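Local structure of Es1 family protein (Ehrlichia chaffeensis, 3L3B) at residues V28-C33 against R42-V47; E146-K151 against D170-K175; V157-A162 against N183-K188; H54-K59 against S234-L239. The protein is of uncertain function but belongs to the DJ-1/PfpI family and, through its amidotransferase-like domain, may take part in isoprenoid biosynthesis. All blocks are in the same frame, centred on the assembly; numbering follows the deposited sequence.

Contact 1. Residues V28-C33 against R42-V47; sequences VILAGC and REAVLV
Val28 and Leu30 meet Val47 and Ala44 in the first half of a beta-alpha-beta unit, where helix 41-53 lies back over the strand 24-29 that leads into it. The fold is the alpha/beta sandwich of the DJ-1/PfpI family, and all four residues are buried in it. Val28 and Leu30 alternate with Ile29, whose side chain goes to the other side of the sheet against Phe123. Ala44 and Val47 are one turn apart on the helix, and both send their CB toward the strand. Leu30 needs its length to cross the gap: with CG anti to the carbonyl carbon (chi1 -60°), its branch swings over to the helix, and the short Ala44 is met by a single methyl. Val28 sends its CB toward the helix and meets Val47 methyl to methyl, a looser touch at 4.4 Å from CG2 of Val28 to CG1 of Val47. Ile92 of helix 85-92 also packs on Ala44. Elsewhere around the same helix, Glu43 accepts bonds from the backbone N of Gly115 and Tyr215, and Val45 packs on Val45 of the second subunit. The closer of the two apolar touches is Leu30 CD2 to Ala44 CB, 4.1 Å.

Contact 2. Residues E146-K151 against D170-K175; sequences EFYNAK and DIAKVK
The backbones of Tyr148 and Ala172 stay 9.8 Å apart from CA to CA, the end of helix 138-149 facing an irregular loop, so the side chains must bridge the gap. The helix finishes in a Schellman motif, with Lys151 at positive phi as C-prime residue, Lys151 N bonded to Tyr148 O and Lys152 N to Phe147 O. Tyr148, in the last turn, carries most of the contact. Its CG lies anti to the backbone N (chi1 180°), which sends the ring out from the helix toward the loop. Ile171 slides past it in the opposite direction, and its CD1 rests against CD2 of Tyr148 at 3.8 Å, approaching the ring obliquely. The same methyl touches the amide end of Asn149, 3.9 Å from ND2. In Ile171, CG1 sits between the backbone N and the carbonyl carbon (chi1 65°), turning CD1 toward the helix. Asn207 OD1 holds the tyrosine hydroxyl by a hydrogen bond, while Leu168 packs on the ring from helix 160-168. The contact joins the C-terminal end of helix 138-149 to the surface loop after helix 160-168. Farther along the ring, Ala172 CB sits 3.9 Å from Tyr148 CZ and 3.4 Å from its OH.

Contact 3. Residues V157-A162 against N183-K188; sequences VCISPA and NGLIDK
Ala162 and Ile186 bring the first turn of helix 160-168 close to the small helix 185-189, 6.0 Å from CA to CA, in a wholly apolar meeting. Ile186 reaches over with its CD1, which lies 3.6 Å from Ala162 CA and 3.8 Å from Ala162 CB; the methyl thus rests on the helix backbone as well as on the small side chain. Leu185 adds a second touch from the preceding residue. With its CG anti to the backbone N (chi1 -179°), it extends CD2 to 4.1 Å from Ala162 CB, and the same CD2 meets CD1 of Ile159 at 4.3 Å. Ala162 thus meets two consecutive side chains, and Ile159 touches the leucine.

The polar bonds lie within each partner or go outside. A type II' turn runs from Val157 to Ser160, its Ser160 N bonded to Val157 O, with Cys158 at positive phi. This is consistent with the nucleophile elbow of DJ-1 relatives, where Cys158 probably takes the place of their reactive cysteine. Gly184 takes the N-cap position of helix 185-189, and Asp181 accepts the N-H groups of Leu185 and Ile186 at that helix start.

Phe127 packs on both Ile159 and Leu185, and Val176 of strand 175-176 on Pro161 and Ile186. Helix 185-189 is thereby laid against the beginning of helix 160-168, which follows strand 154-157 of the main sheet.

Contact 4. Residues H54-K59 against S234-L239; sequences HNVNFK and SMVNYL
His54 turns its imidazole toward Val236 of the C-terminal helix, and its CB, CG, ND1 and CD2 all meet that valine. CB comes first, 4.1 Å from Val236 CG2. The next atom, CG, makes the closest approach, 3.8 Å from that methyl, which stands above one face of the ring and is offset toward its rim. Here the ring branches: ND1 is 4.1 Å from Val236 CG2, whereas CD2 lies 4.0 Å from the other methyl, CG1. CG2 thus lies over the face, and CG1 adds a touch at CD2. Measured to the ring centroid, CG2 is 4.0 Å away and 19° off the normal, a clear CH-pi contact. ND1 is also hydrogen-bonded to Glu50 O, one helical turn back, which helps to hold the ring's rotation.

His54 is the first residue beyond helix 41-53, whose end is a Schellman motif: Asn55, at positive phi, is the C-prime residue, and Val56 N returns to Leu51 O. The chain then enters strand 56-62, completing a beta-alpha-beta unit of the DJ-1/PfpI fold, with helix 221-238 beside the connecting turn. Val56, buried and packed on Leu24 and Ser26 of strand 24-29, points at the helix as well. Its approach to Val236 is tip to tip, with CG2 of Val56 and CG2 of Val236 4.1 Å apart.

Overall arrangement
From the N terminus, contact 1 closes the short loop between strand 24-29 and helix 41-53, and the chain goes straight on into the first half of contact 4. That contact stays open until helix 221-238 returns at the end of the chain, making a long loop in which contacts 2 and 3 are nested. These two cross: segments 146-151 and 157-162 come first, then 170-175 and 183-188. Contacts 1 and 4 meet on the main sheet, where Val28 N probably bonds to Lys59 O. Contact 3 touches contact 1 through Glu43 and the Val157-Cys158 turn. Contact 2 touches none of the others and ties helix 138-149 to the loop after helix 160-168.

Contact 1. Residues V28-C33 against R42-V47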
loop_
_atom_site.group_PDB
_atom_site.type_symbol
_atom_site.label_atom_id
_atom_site.label_comp_id
_atom_site.label_asym_id
_atom_site.label_seq_id
_atom_site.Cartn_x
_atom_site.Cartn_y
_atom_site.Cartn_z
ATOM N N VAL B 28 -4.177 -2.573 -14.224
ATOM C CA VAL B 28 -4.493 -2.955 -12.841
ATOM C C VAL B 28 -5.798 -2.289 -12.519
ATOM O O VAL B 28 -5.906 -1.066 -12.688
ATOM C CB VAL B 28 -3.397 -2.506 -11.837
ATOM C CG1 VAL B 28 -3.796 -2.840 -10.345
ATOM C CG2 VAL B 28 -2.043 -3.124 -12.231
ATOM N N ILE B 29 -6.794 -3.063 -12.073
ATOM C CA ILE B 29 -8.088 -2.515 -11.760
ATOM C C ILE B 29 -8.230 -2.420 -10.243
ATOM O O ILE B 29 -8.036 -3.385 -9.515
ATOM C CB ILE B 29 -9.245 -3.318 -12.369
ATOM C CG1 ILE B 29 -9.189 -3.209 -13.897
ATOM C CG2 ILE B 29 -10.559 -2.780 -11.845
ATOM C CD1 ILE B 29 -10.114 -4.157 -14.691
ATOM N N LEU B 30 -8.623 -1.238 -9.803
ATOM C CA LEU B 30 -8.781 -0.932 -8.415
ATOM C C LEU B 30 -10.230 -0.557 -8.078
ATOM O O LEU B 30 -11.030 -0.108 -8.944
ATOM C CB LEU B 30 -7.851 0.245 -8.104
ATOM C CG LEU B 30 -6.350 0.079 -8.330
ATOM C CD1 LEU B 30 -5.616 1.370 -7.969
ATOM C CD2 LEU B 30 -5.839 -1.062 -7.436
ATOM N N ALA B 31 -10.573 -0.771 -6.809
ATOM C CA ALA B 31 -11.937 -0.592 -6.356
ATOM C C ALA B 31 -12.056 0.386 -5.202
ATOM O O ALA B 31 -13.106 0.416 -4.600
ATOM C CB ALA B 31 -12.554 -1.941 -5.930
ATOM N N GLY B 32 -10.995 1.154 -4.892
ATOM C CA GLY B 32 -10.996 2.078 -3.781
ATOM C C GLY B 32 -9.661 1.900 -3.052
ATOM O O GLY B 32 -8.717 1.361 -3.588
ATOM N N CYS B 33 -9.558 2.387 -1.838
ATOM C CA CYS B 33 -8.273 2.317 -1.129
ATOM C C CYS B 33 -8.486 1.847 0.292
ATOM O O CYS B 33 -8.564 2.652 1.228
ATOM C CB CYS B 33 -7.633 3.687 -1.184
ATOM S SG CYS B 33 -6.049 3.795 -0.383
ATOM N N ARG B 42 -2.292 -3.701 0.522
ATOM C CA ARG B 42 -1.051 -4.456 0.463
ATOM C C ARG B 42 -0.982 -5.284 -0.807
ATOM O O ARG B 42 0.033 -5.273 -1.487
ATOM C CB ARG B 42 -0.863 -5.317 1.700
ATOM C CG ARG B 42 -0.769 -4.470 2.929
ATOM C CD ARG B 42 -1.218 -5.251 4.120
ATOM N NE ARG B 42 -1.250 -4.405 5.296
ATOM C CZ ARG B 42 -0.910 -4.808 6.511
ATOM N NH1 ARG B 42 -0.528 -6.056 6.731
ATOM N NH2 ARG B 42 -0.997 -3.954 7.505
ATOM N N GLU B 43 -2.075 -5.938 -1.148
ATOM C CA GLU B 43 -2.160 -6.677 -2.409
ATOM C C GLU B 43 -1.902 -5.795 -3.627
ATOM O O GLU B 43 -1.193 -6.222 -4.592
ATOM C CB GLU B 43 -3.483 -7.432 -2.560
ATOM C CG GLU B 43 -3.757 -8.411 -1.442
ATOM C CD GLU B 43 -5.161 -9.056 -1.515
ATOM O OE1 GLU B 43 -5.943 -8.811 -2.491
ATOM O OE2 GLU B 43 -5.489 -9.793 -0.554
ATOM N N ALA B 44 -2.459 -4.595 -3.629
ATOM C CA ALA B 44 -2.230 -3.696 -4.765
ATOM C C ALA B 44 -0.783 -3.268 -4.815
ATOM O O ALA B 44 -0.200 -3.289 -5.864
ATOM C CB ALA B 44 -3.109 -2.477 -4.723
ATOM N N VAL B 45 -0.204 -2.849 -3.693
ATOM C CA VAL B 45 1.180 -2.414 -3.697
ATOM C C VAL B 45 2.085 -3.561 -4.149
ATOM O O VAL B 45 2.991 -3.335 -4.953
ATOM C CB VAL B 45 1.634 -1.867 -2.316
ATOM C CG1 VAL B 45 3.182 -1.703 -2.236
ATOM C CG2 VAL B 45 0.920 -0.544 -2.054
ATOM N N LEU B 46 1.820 -4.785 -3.666
ATOM C CA LEU B 46 2.701 -5.926 -3.956
ATOM C C LEU B 46 2.588 -6.376 -5.430
ATOM O O LEU B 46 3.589 -6.812 -6.043
ATOM C CB LEU B 46 2.477 -7.060 -2.951
ATOM C CG LEU B 46 2.763 -6.782 -1.475
ATOM C CD1 LEU B 46 2.299 -7.957 -0.614
ATOM C CD2 LEU B 46 4.221 -6.453 -1.239
ATOM N N VAL B 47 1.383 -6.271 -5.982
ATOM C CA VAL B 47 1.144 -6.479 -7.413
ATOM C C VAL B 47 1.981 -5.457 -8.229
ATOM O O VAL B 47 2.665 -5.833 -9.176
ATOM C CB VAL B 47 -0.328 -6.370 -7.752
ATOM C CG1 VAL B 47 -0.539 -6.053 -9.265
ATOM C CG2 VAL B 47 -1.053 -7.652 -7.358
#

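Contact 2. Residues E146-K151 against D170-K175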
loop_
_atom_site.group_PDB
_atom_site.type_symbol
_atom_site.label_atom_id
_atom_site.label_comp_id
_atom_site.label_asym_id
_atom_site.label_seq_id
_atom_site.Cartn_x
_atom_site.Cartn_y
_atom_site.Cartn_z
ATOM N N GLU B 146 -13.036 -8.277 -22.332
ATOM C CA GLU B 146 -12.207 -7.864 -23.464
ATOM C C GLU B 146 -10.816 -8.458 -23.365
ATOM O O GLU B 146 -10.265 -8.920 -24.357
ATOM C CB GLU B 146 -12.130 -6.344 -23.635
ATOM C CG GLU B 146 -13.314 -5.752 -24.360
ATOM C CD GLU B 146 -13.098 -4.299 -24.712
ATOM O OE1 GLU B 146 -12.466 -4.031 -25.748
ATOM O OE2 GLU B 146 -13.540 -3.426 -23.937
ATOM N N PHE B 147 -10.258 -8.466 -22.165
ATOM C CA PHE B 147 -8.958 -9.116 -21.935
ATOM C C PHE B 147 -9.111 -10.615 -22.208
ATOM O O PHE B 147 -8.295 -11.200 -22.917
ATOM C CB PHE B 147 -8.448 -8.900 -20.516
ATOM C CG PHE B 147 -7.648 -7.618 -20.344
ATOM C CD1 PHE B 147 -6.291 -7.581 -20.681
ATOM C CD2 PHE B 147 -8.260 -6.471 -19.937
ATOM C CE1 PHE B 147 -5.546 -6.407 -20.560
ATOM C CE2 PHE B 147 -7.530 -5.295 -19.822
ATOM C CZ PHE B 147 -6.160 -5.280 -20.130
ATOM N N TYR B 148 -10.155 -11.222 -21.676
ATOM C CA TYR B 148 -10.346 -12.678 -21.867
ATOM C C TYR B 148 -10.547 -13.024 -23.322
ATOM O O TYR B 148 -9.917 -13.963 -23.853
ATOM C CB TYR B 148 -11.516 -13.209 -21.044
ATOM C CG TYR B 148 -11.711 -14.679 -21.242
ATOM C CD1 TYR B 148 -10.854 -15.587 -20.654
ATOM C CD2 TYR B 148 -12.727 -15.157 -22.062
ATOM C CE1 TYR B 148 -11.016 -16.946 -20.870
ATOM C CE2 TYR B 148 -12.905 -16.532 -22.282
ATOM C CZ TYR B 148 -12.043 -17.405 -21.671
ATOM O OH TYR B 148 -12.168 -18.752 -21.902
ATOM N N ASN B 149 -11.394 -12.272 -24.011
ATOM C CA ASN B 149 -11.619 -12.593 -25.438
ATOM C C ASN B 149 -10.397 -12.304 -26.334
ATOM O O ASN B 149 -10.254 -12.915 -27.357
ATOM C CB ASN B 149 -12.875 -11.892 -25.960
ATOM C CG ASN B 149 -14.147 -12.471 -25.360
ATOM O OD1 ASN B 149 -15.078 -11.732 -25.039
ATOM N ND2 ASN B 149 -14.175 -13.797 -25.166
ATOM N N ALA B 150 -9.520 -11.378 -25.934
ATOM C CA ALA B 150 -8.245 -11.156 -26.614
ATOM C C ALA B 150 -7.117 -12.115 -26.160
ATOM O O ALA B 150 -5.983 -11.908 -26.552
ATOM C CB ALA B 150 -7.786 -9.684 -26.430
ATOM N N LYS B 151 -7.404 -13.140 -25.349
ATOM C CA LYS B 151 -6.406 -14.180 -24.977
ATOM C C LYS B 151 -5.218 -13.619 -24.193
ATOM O O LYS B 151 -4.074 -14.062 -24.337
ATOM C CB LYS B 151 -5.944 -15.020 -26.220
ATOM N N ASP B 170 -20.688 -17.768 -18.226
ATOM C CA ASP B 170 -21.512 -18.081 -19.392
ATOM C C ASP B 170 -20.705 -18.485 -20.606
ATOM O O ASP B 170 -21.234 -19.088 -21.486
ATOM C CB ASP B 170 -22.407 -16.906 -19.764
ATOM C CG ASP B 170 -23.366 -16.536 -18.637
ATOM O OD1 ASP B 170 -23.971 -17.465 -18.003
ATOM O OD2 ASP B 170 -23.505 -15.322 -18.399
ATOM N N ILE B 171 -19.425 -18.149 -20.641
ATOM C CA ILE B 171 -18.585 -18.480 -21.776
ATOM C C ILE B 171 -17.389 -19.378 -21.424
ATOM O O ILE B 171 -16.742 -19.890 -22.317
ATOM C CB ILE B 171 -18.092 -17.187 -22.514
ATOM C CG1 ILE B 171 -17.185 -16.351 -21.615
ATOM C CG2 ILE B 171 -19.320 -16.368 -23.069
ATOM C CD1 ILE B 171 -16.499 -15.155 -22.324
ATOM N N ALA B 172 -17.105 -19.579 -20.126
ATOM C CA ALA B 172 -16.007 -20.428 -19.723
ATOM C C ALA B 172 -16.184 -20.974 -18.291
ATOM O O ALA B 172 -16.797 -20.317 -17.433
ATOM C CB ALA B 172 -14.698 -19.601 -19.804
ATOM N N LYS B 173 -15.577 -22.119 -18.012
ATOM C CA LYS B 173 -15.560 -22.688 -16.662
ATOM C C LYS B 173 -14.098 -22.619 -16.210
ATOM O O LYS B 173 -13.308 -23.438 -16.657
ATOM C CB LYS B 173 -16.042 -24.143 -16.723
ATOM C CG LYS B 173 -15.803 -24.989 -15.458
ATOM C CD LYS B 173 -16.536 -26.312 -15.415
ATOM C CE LYS B 173 -18.014 -26.175 -15.189
ATOM N NZ LYS B 173 -18.564 -27.503 -14.687
ATOM N N VAL B 174 -13.693 -21.593 -15.457
ATOM C CA VAL B 174 -12.266 -21.382 -15.230
ATOM C C VAL B 174 -11.849 -21.881 -13.863
ATOM O O VAL B 174 -12.656 -22.003 -12.954
ATOM C CB VAL B 174 -11.784 -19.926 -15.449
ATOM C CG1 VAL B 174 -12.333 -19.302 -16.744
ATOM C CG2 VAL B 174 -12.088 -19.074 -14.233
ATOM N N LYS B 175 -10.563 -22.157 -13.745
ATOM C CA LYS B 175 -10.003 -22.792 -12.573
ATOM C C LYS B 175 -9.205 -21.757 -11.810
ATOM O O LYS B 175 -8.319 -21.149 -12.377
ATOM C CB LYS B 175 -9.066 -23.892 -13.036
ATOM C CG LYS B 175 -8.376 -24.652 -11.967
ATOM C CD LYS B 175 -7.543 -25.794 -12.554
ATOM C CE LYS B 175 -6.421 -25.263 -13.450
ATOM N NZ LYS B 175 -5.149 -26.027 -13.327
HETATM O O HOH W 1 -14.642 -20.163 -23.668
#

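Contact 3. Residues V157-A162 against N183-K188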
loop_
_atom_site.group_PDB
_atom_site.type_symbol
_atom_site.label_atom_id
_atom_site.label_comp_id
_atom_site.label_asym_id
_atom_site.label_seq_id
_atom_site.Cartn_x
_atom_site.Cartn_y
_atom_site.Cartn_z
ATOM N N VAL B 157 -6.446 -11.689 -7.219
ATOM C CA VAL B 157 -5.946 -11.938 -5.882
ATOM C C VAL B 157 -7.109 -11.890 -4.883
ATOM O O VAL B 157 -8.067 -11.073 -5.002
ATOM C CB VAL B 157 -4.899 -10.865 -5.500
ATOM C CG1 VAL B 157 -4.227 -11.173 -4.089
ATOM C CG2 VAL B 157 -3.862 -10.703 -6.644
ATOM N N CYS B 158 -7.040 -12.794 -3.934
ATOM C CA CYS B 158 -7.947 -12.845 -2.807
ATOM C C CYS B 158 -9.396 -13.210 -3.197
ATOM O O CYS B 158 -9.625 -14.317 -3.628
ATOM C CB CYS B 158 -7.848 -11.544 -2.033
ATOM S SG CYS B 158 -8.440 -11.823 -0.410
ATOM N N ILE B 159 -10.364 -12.316 -3.056
ATOM C CA ILE B 159 -11.730 -12.639 -3.504
ATOM C C ILE B 159 -11.927 -12.423 -5.011
ATOM O O ILE B 159 -12.884 -12.941 -5.619
ATOM C CB ILE B 159 -12.772 -11.800 -2.738
ATOM C CG1 ILE B 159 -14.173 -12.412 -2.827
ATOM C CG2 ILE B 159 -12.730 -10.305 -3.231
ATOM C CD1 ILE B 159 -14.325 -13.883 -2.294
ATOM N N SER B 160 -11.034 -11.678 -5.629
ATOM C CA SER B 160 -11.192 -11.347 -7.053
ATOM C C SER B 160 -11.362 -12.583 -7.969
ATOM O O SER B 160 -12.098 -12.486 -8.957
ATOM C CB SER B 160 -10.036 -10.469 -7.554
ATOM O OG SER B 160 -10.133 -9.182 -6.883
ATOM N N PRO B 161 -10.734 -13.723 -7.624
ATOM C CA PRO B 161 -10.921 -14.892 -8.488
ATOM C C PRO B 161 -12.370 -15.323 -8.604
ATOM O O PRO B 161 -12.775 -15.779 -9.673
ATOM C CB PRO B 161 -10.040 -15.965 -7.835
ATOM C CG PRO B 161 -8.944 -15.224 -7.197
ATOM C CD PRO B 161 -9.588 -13.912 -6.704
ATOM N N ALA B 162 -13.139 -15.175 -7.510
ATOM C CA ALA B 162 -14.558 -15.525 -7.464
ATOM C C ALA B 162 -15.347 -14.635 -8.396
ATOM O O ALA B 162 -16.222 -15.107 -9.149
ATOM C CB ALA B 162 -15.122 -15.416 -5.974
ATOM N N ASN B 183 -17.226 -23.727 1.510
ATOM C CA ASN B 183 -18.625 -23.423 1.167
ATOM C C ASN B 183 -19.012 -23.729 -0.295
ATOM O O ASN B 183 -20.196 -23.698 -0.635
ATOM C CB ASN B 183 -18.915 -21.954 1.481
ATOM C CG ASN B 183 -18.683 -21.614 2.963
ATOM O OD1 ASN B 183 -17.847 -20.791 3.282
ATOM N ND2 ASN B 183 -19.397 -22.275 3.851
ATOM N N GLY B 184 -18.025 -24.027 -1.144
ATOM C CA GLY B 184 -18.294 -24.366 -2.564
ATOM C C GLY B 184 -18.682 -23.146 -3.393
ATOM O O GLY B 184 -19.472 -23.263 -4.333
ATOM N N LEU B 185 -18.113 -21.989 -3.045
ATOM C CA LEU B 185 -18.393 -20.737 -3.744
ATOM C C LEU B 185 -18.011 -20.790 -5.242
ATOM O O LEU B 185 -18.805 -20.394 -6.088
ATOM C CB LEU B 185 -17.683 -19.573 -3.078
ATOM C CG LEU B 185 -17.879 -18.175 -3.663
ATOM C CD1 LEU B 185 -19.360 -17.838 -3.778
ATOM C CD2 LEU B 185 -17.113 -17.128 -2.836
ATOM N N ILE B 186 -16.811 -21.275 -5.547
ATOM C CA ILE B 186 -16.311 -21.219 -6.920
ATOM C C ILE B 186 -17.186 -22.171 -7.763
ATOM O O ILE B 186 -17.639 -21.809 -8.836
ATOM C CB ILE B 186 -14.786 -21.565 -7.015
ATOM C CG1 ILE B 186 -13.910 -20.517 -6.289
ATOM C CG2 ILE B 186 -14.333 -21.770 -8.479
ATOM C CD1 ILE B 186 -14.093 -19.042 -6.702
ATOM N N ASP B 187 -17.455 -23.359 -7.241
ATOM C CA ASP B 187 -18.326 -24.317 -7.926
ATOM C C ASP B 187 -19.693 -23.658 -8.227
ATOM O O ASP B 187 -20.167 -23.701 -9.368
ATOM C CB ASP B 187 -18.464 -25.629 -7.124
ATOM C CG ASP B 187 -19.480 -26.578 -7.719
ATOM O OD1 ASP B 187 -20.640 -26.555 -7.250
ATOM O OD2 ASP B 187 -19.129 -27.337 -8.660
ATOM N N LYS B 188 -20.306 -23.050 -7.218
ATOM C CA LYS B 188 -21.583 -22.344 -7.388
ATOM C C LYS B 188 -21.505 -21.186 -8.399
ATOM O O LYS B 188 -22.476 -20.879 -9.072
ATOM C CB LYS B 188 -22.073 -21.792 -6.035
#

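Contact 4. Residues H54-K59 against S234-L239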
loop_
_atom_site.group_PDB
_atom_site.type_symbol
_atom_site.label_atom_id
_atom_site.label_comp_id
_atom_site.label_asym_id
_atom_site.label_seq_id
_atom_site.Cartn_x
_atom_site.Cartn_y
_atom_site.Cartn_z
ATOM N N HIS B 54 9.624 -7.079 -12.750
ATOM C CA HIS B 54 9.655 -7.785 -14.028
ATOM C C HIS B 54 9.711 -6.845 -15.223
ATOM O O HIS B 54 9.508 -7.299 -16.367
ATOM C CB HIS B 54 8.382 -8.623 -14.153
ATOM C CG HIS B 54 8.490 -9.959 -13.521
ATOM N ND1 HIS B 54 7.808 -10.302 -12.379
ATOM C CD2 HIS B 54 9.231 -11.035 -13.859
ATOM C CE1 HIS B 54 8.102 -11.548 -12.055
ATOM N NE2 HIS B 54 8.970 -12.011 -12.932
ATOM N N ASN B 55 10.006 -5.556 -14.981
ATOM C CA ASN B 55 10.016 -4.515 -16.052
ATOM C C ASN B 55 8.723 -4.481 -16.851
ATOM O O ASN B 55 8.748 -4.304 -18.067
ATOM C CB ASN B 55 11.183 -4.725 -17.019
ATOM C CG ASN B 55 12.491 -4.676 -16.323
ATOM O OD1 ASN B 55 12.610 -4.043 -15.283
ATOM N ND2 ASN B 55 13.463 -5.375 -16.839
ATOM N N VAL B 56 7.603 -4.710 -16.163
ATOM C CA VAL B 56 6.276 -4.603 -16.766
ATOM C C VAL B 56 5.709 -3.276 -16.325
ATOM O O VAL B 56 5.478 -3.034 -15.116
ATOM C CB VAL B 56 5.328 -5.736 -16.337
ATOM C CG1 VAL B 56 3.960 -5.539 -16.998
ATOM C CG2 VAL B 56 5.926 -7.096 -16.660
ATOM N N ASN B 57 5.523 -2.381 -17.287
ATOM C CA ASN B 57 4.964 -1.067 -16.969
ATOM C C ASN B 57 3.477 -1.269 -16.683
ATOM O O ASN B 57 2.856 -2.246 -17.175
ATOM C CB ASN B 57 5.201 -0.107 -18.155
ATOM C CG ASN B 57 6.681 0.424 -18.227
ATOM O OD1 ASN B 57 7.496 0.185 -17.331
ATOM N ND2 ASN B 57 7.007 1.137 -19.301
ATOM N N PHE B 58 2.866 -0.389 -15.915
ATOM C CA PHE B 58 1.450 -0.573 -15.676
ATOM C C PHE B 58 0.676 0.710 -15.599
ATOM O O PHE B 58 1.240 1.802 -15.410
ATOM C CB PHE B 58 1.223 -1.390 -14.390
ATOM C CG PHE B 58 1.849 -0.764 -13.148
ATOM C CD1 PHE B 58 1.208 0.227 -12.463
ATOM C CD2 PHE B 58 3.070 -1.195 -12.681
ATOM C CE1 PHE B 58 1.796 0.815 -11.338
ATOM C CE2 PHE B 58 3.646 -0.631 -11.556
ATOM C CZ PHE B 58 2.999 0.379 -10.902
ATOM N N LYS B 59 -0.641 0.553 -15.724
ATOM C CA LYS B 59 -1.598 1.656 -15.606
ATOM C C LYS B 59 -2.788 1.208 -14.803
ATOM O O LYS B 59 -3.375 0.138 -15.026
ATOM C CB LYS B 59 -2.090 2.132 -16.986
ATOM C CG LYS B 59 -1.264 3.198 -17.635
ATOM C CD LYS B 59 -1.810 3.538 -19.026
ATOM C CE LYS B 59 -1.103 4.696 -19.678
ATOM N NZ LYS B 59 -1.926 5.167 -20.812
ATOM N N SER B 234 4.293 -16.207 -12.993
ATOM C CA SER B 234 3.638 -17.173 -13.867
ATOM C C SER B 234 2.992 -16.484 -15.049
ATOM O O SER B 234 3.003 -16.996 -16.157
ATOM C CB SER B 234 2.576 -17.956 -13.098
ATOM O OG SER B 234 3.175 -18.661 -12.027
ATOM N N MET B 235 2.396 -15.329 -14.816
ATOM C CA MET B 235 1.814 -14.556 -15.911
ATOM C C MET B 235 2.897 -14.103 -16.896
ATOM O O MET B 235 2.761 -14.241 -18.108
ATOM C CB MET B 235 1.044 -13.330 -15.379
ATOM C CG MET B 235 -0.195 -13.681 -14.592
ATOM S SD MET B 235 -0.925 -12.203 -13.850
ATOM C CE MET B 235 -1.769 -11.674 -15.398
ATOM N N VAL B 236 3.970 -13.552 -16.362
ATOM C CA VAL B 236 5.082 -13.104 -17.194
ATOM C C VAL B 236 5.742 -14.274 -17.981
ATOM O O VAL B 236 6.078 -14.121 -19.159
ATOM C CB VAL B 236 6.147 -12.338 -16.355
ATOM C CG1 VAL B 236 7.362 -11.973 -17.224
ATOM C CG2 VAL B 236 5.553 -11.082 -15.700
ATOM N N ASN B 237 5.916 -15.434 -17.345
ATOM C CA ASN B 237 6.542 -16.571 -18.008
ATOM C C ASN B 237 5.623 -17.069 -19.109
ATOM O O ASN B 237 6.080 -17.551 -20.153
ATOM C CB ASN B 237 6.777 -17.743 -17.057
ATOM C CG ASN B 237 7.742 -17.429 -15.940
ATOM O OD1 ASN B 237 7.836 -18.200 -14.985
ATOM N ND2 ASN B 237 8.442 -16.295 -16.025
ATOM N N TYR B 238 4.325 -16.985 -18.861
ATOM C CA TYR B 238 3.362 -17.352 -19.875
ATOM C C TYR B 238 3.522 -16.490 -21.135
ATOM O O TYR B 238 3.389 -17.006 -22.235
ATOM C CB TYR B 238 1.921 -17.285 -19.359
ATOM C CG TYR B 238 0.966 -17.682 -20.433
ATOM C CD1 TYR B 238 0.594 -19.017 -20.589
ATOM C CD2 TYR B 238 0.514 -16.749 -21.364
ATOM C CE1 TYR B 238 -0.246 -19.409 -21.618
ATOM C CE2 TYR B 238 -0.330 -17.128 -22.395
ATOM C CZ TYR B 238 -0.704 -18.459 -22.518
ATOM O OH TYR B 238 -1.555 -18.844 -23.526
ATOM N N LEU B 239 3.806 -15.198 -20.976
ATOM C CA LEU B 239 4.033 -14.303 -22.116
ATOM C C LEU B 239 5.487 -14.318 -22.659
ATOM O O LEU B 239 5.993 -13.270 -23.103
ATOM C CB LEU B 239 3.697 -12.875 -21.721
ATOM C CG LEU B 239 2.325 -12.587 -21.129
ATOM C CD1 LEU B 239 2.352 -11.233 -20.504
ATOM C CD2 LEU B 239 1.267 -12.711 -22.238
#